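PDB 2UVF: exopolygalacturonase from Yersinia enterocolitica, which is a family 28 glycoside hydrolase with exopolygalacturonase activity that cleaves the galacturonic acid backbone of pectin from the chain end, probably releasing digalacturonic acid. Local coordinates for residues N272-A277 with Q292-K297. Sequence-based numbering, arbitrary orientation.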
loop_
_atom_site.group_PDB
_atom_site.type_symbol
_atom_site.label_atom_id
_atom_site.label_comp_id
_atom_site.label_asym_id
_atom_site.label_seq_id
_atom_site.Cartn_x
_atom_site.Cartn_y
_atom_site.Cartn_z
ATOM N N ASN A 272 -11.210 -16.056 -0.101
ATOM C CA ASN A 272 -11.844 -17.253 0.451
ATOM C C ASN A 272 -10.892 -18.006 1.379
ATOM O O ASN A 272 -10.973 -19.248 1.516
ATOM C CB ASN A 272 -12.399 -18.159 -0.678
ATOM C CG ASN A 272 -13.555 -19.051 -0.224
ATOM O OD1 ASN A 272 -14.012 -18.982 0.932
ATOM N ND2 ASN A 272 -14.038 -19.895 -1.139
ATOM N N GLY A 273 -10.012 -17.240 2.032
ATOM C CA GLY A 273 -8.865 -17.784 2.721
ATOM C C GLY A 273 -9.132 -18.258 4.120
ATOM O O GLY A 273 -8.531 -19.246 4.581
ATOM N N TRP A 274 -10.039 -17.547 4.793
ATOM C CA TRP A 274 -10.203 -17.647 6.238
ATOM C C TRP A 274 -11.636 -17.586 6.692
ATOM O O TRP A 274 -12.466 -16.908 6.074
ATOM C CB TRP A 274 -9.511 -16.454 6.906
ATOM C CG TRP A 274 -8.104 -16.373 6.609
ATOM C CD1 TRP A 274 -7.497 -15.535 5.718
ATOM C CD2 TRP A 274 -7.089 -17.161 7.184
ATOM N NE1 TRP A 274 -6.150 -15.754 5.707
ATOM C CE2 TRP A 274 -5.870 -16.760 6.600
ATOM C CE3 TRP A 274 -7.078 -18.186 8.149
ATOM C CZ2 TRP A 274 -4.660 -17.329 6.961
ATOM C CZ3 TRP A 274 -5.874 -18.760 8.487
ATOM C CH2 TRP A 274 -4.677 -18.320 7.906
ATOM N N LEU A 275 -11.895 -18.239 7.815
ATOM C CA LEU A 275 -13.154 -18.102 8.501
ATOM C C LEU A 275 -13.227 -16.725 9.158
ATOM O O LEU A 275 -12.205 -16.083 9.393
ATOM C CB LEU A 275 -13.320 -19.226 9.535
ATOM C CG LEU A 275 -13.695 -20.628 8.998
ATOM C CD1 LEU A 275 -13.747 -21.580 10.137
ATOM C CD2 LEU A 275 -15.036 -20.652 8.254
ATOM N N ARG A 276 -14.445 -16.276 9.455
ATOM C CA ARG A 276 -14.640 -15.040 10.190
ATOM C C ARG A 276 -14.172 -15.186 11.642
ATOM O O ARG A 276 -14.050 -16.302 12.153
ATOM C CB ARG A 276 -16.116 -14.626 10.110
ATOM C CG ARG A 276 -16.566 -14.220 8.714
ATOM C CD ARG A 276 -15.911 -12.935 8.284
ATOM N NE ARG A 276 -16.524 -12.443 7.058
ATOM C CZ ARG A 276 -17.502 -11.542 6.994
ATOM N NH1 ARG A 276 -17.986 -11.011 8.099
ATOM N NH2 ARG A 276 -17.997 -11.181 5.812
ATOM N N ALA A 277 -13.900 -14.065 12.302
ATOM C CA ALA A 277 -13.449 -14.073 13.698
ATOM C C ALA A 277 -14.613 -14.334 14.662
ATOM O O ALA A 277 -15.767 -14.286 14.250
ATOM C CB ALA A 277 -12.767 -12.773 14.028
ATOM N N GLN A 292 -14.459 -9.085 9.853
ATOM C CA GLN A 292 -13.335 -9.451 10.698
ATOM C C GLN A 292 -12.969 -10.906 10.413
ATOM O O GLN A 292 -13.815 -11.778 10.519
ATOM C CB GLN A 292 -13.712 -9.274 12.174
ATOM C CG GLN A 292 -14.223 -7.858 12.511
ATOM C CD GLN A 292 -13.089 -6.891 12.728
ATOM O OE1 GLN A 292 -12.670 -6.161 11.811
ATOM N NE2 GLN A 292 -12.569 -6.879 13.934
ATOM N N TYR A 293 -11.713 -11.148 10.043
ATOM C CA TYR A 293 -11.239 -12.476 9.690
ATOM C C TYR A 293 -10.370 -13.012 10.815
ATOM O O TYR A 293 -9.661 -12.246 11.496
ATOM C CB TYR A 293 -10.523 -12.440 8.338
ATOM C CG TYR A 293 -11.442 -11.988 7.224
ATOM C CD1 TYR A 293 -12.461 -12.833 6.756
ATOM C CD2 TYR A 293 -11.338 -10.700 6.673
ATOM C CE1 TYR A 293 -13.335 -12.427 5.767
ATOM C CE2 TYR A 293 -12.210 -10.273 5.654
ATOM C CZ TYR A 293 -13.207 -11.142 5.213
ATOM O OH TYR A 293 -14.064 -10.758 4.203
ATOM N N VAL A 294 -10.474 -14.322 11.058
ATOM C CA VAL A 294 -9.781 -14.932 12.197
ATOM C C VAL A 294 -8.263 -14.720 12.099
ATOM O O VAL A 294 -7.682 -14.832 10.997
ATOM C CB VAL A 294 -10.149 -16.462 12.356
ATOM C CG1 VAL A 294 -9.611 -17.292 11.199
ATOM C CG2 VAL A 294 -9.659 -17.015 13.702
ATOM N N ALA A 295 -7.646 -14.403 13.242
ATOM C CA ALA A 295 -6.183 -14.314 13.366
ATOM C C ALA A 295 -5.541 -15.645 13.740
ATOM O O ALA A 295 -5.670 -16.137 14.872
ATOM C CB ALA A 295 -5.758 -13.192 14.350
ATOM N N SER A 296 -4.825 -16.223 12.780
ATOM C CA SER A 296 -4.346 -17.603 12.910
ATOM C C SER A 296 -2.825 -17.704 12.966
ATOM O O SER A 296 -2.126 -16.697 12.851
ATOM C CB SER A 296 -4.894 -18.434 11.755
ATOM O OG SER A 296 -4.714 -19.824 11.971
ATOM N N LYS A 297 -2.328 -18.929 13.153
ATOM C CA LYS A 297 -0.896 -19.247 13.007
ATOM C C LYS A 297 -0.688 -20.617 12.331
ATOM O O LYS A 297 -1.664 -21.278 11.953
ATOM C CB LYS A 297 -0.154 -19.123 14.347
ATOM C CG LYS A 297 -0.714 -19.967 15.453
ATOM C CD LYS A 297 -0.180 -19.552 16.786
ATOM C CE LYS A 297 -0.968 -20.266 17.872
ATOM N NZ LYS A 297 -0.479 -19.966 19.234
#
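In a loop excursion from the parallel beta-helix of this family 28 hydrolase, short strand 276-277 pairs with the end of strand 289-293. The pairing is antiparallel, with Arg276 and Tyr293 as a non-hydrogen-bonded pair. Two backbone hydrogen bonds flank that pair. Val294 N gives a nearly straight hydrogen bond (175°) to Leu275 O, in the carbonyl plane, at 3.0 Å. Ala277 N donates a hydrogen bond to Gln292 O at 2.9 Å from above the carbonyl plane. Arg276 and Tyr293 run side by side in the same direction. The Arg276 chain bends at chi2 (-68°), which brings NE to 3.4 Å from Tyr293 CE1. The guanidinium and ring planes stand 79° apart. Arg276 NH1 is hydrogen-bonded to Ala280 O. The nearest atoms of its side chain and a bound nickel ion are about 4 Å apart. Tyr293 OH is buried without a polar partner in the model. On the Trp274 side, Ser296 CB packs 3.4 Å from Trp274 CZ3, and Val294 CG1 touches CE3 at 4.1 Å. Ser296 OG is hydrogen-bonded to Asp304 OD2. Helices 301-304 and 322-328 pack against Trp274 through Val301, Asp304 and Tyr326, while Tyr293 touches the loop at Asn351, just after strand 348-350.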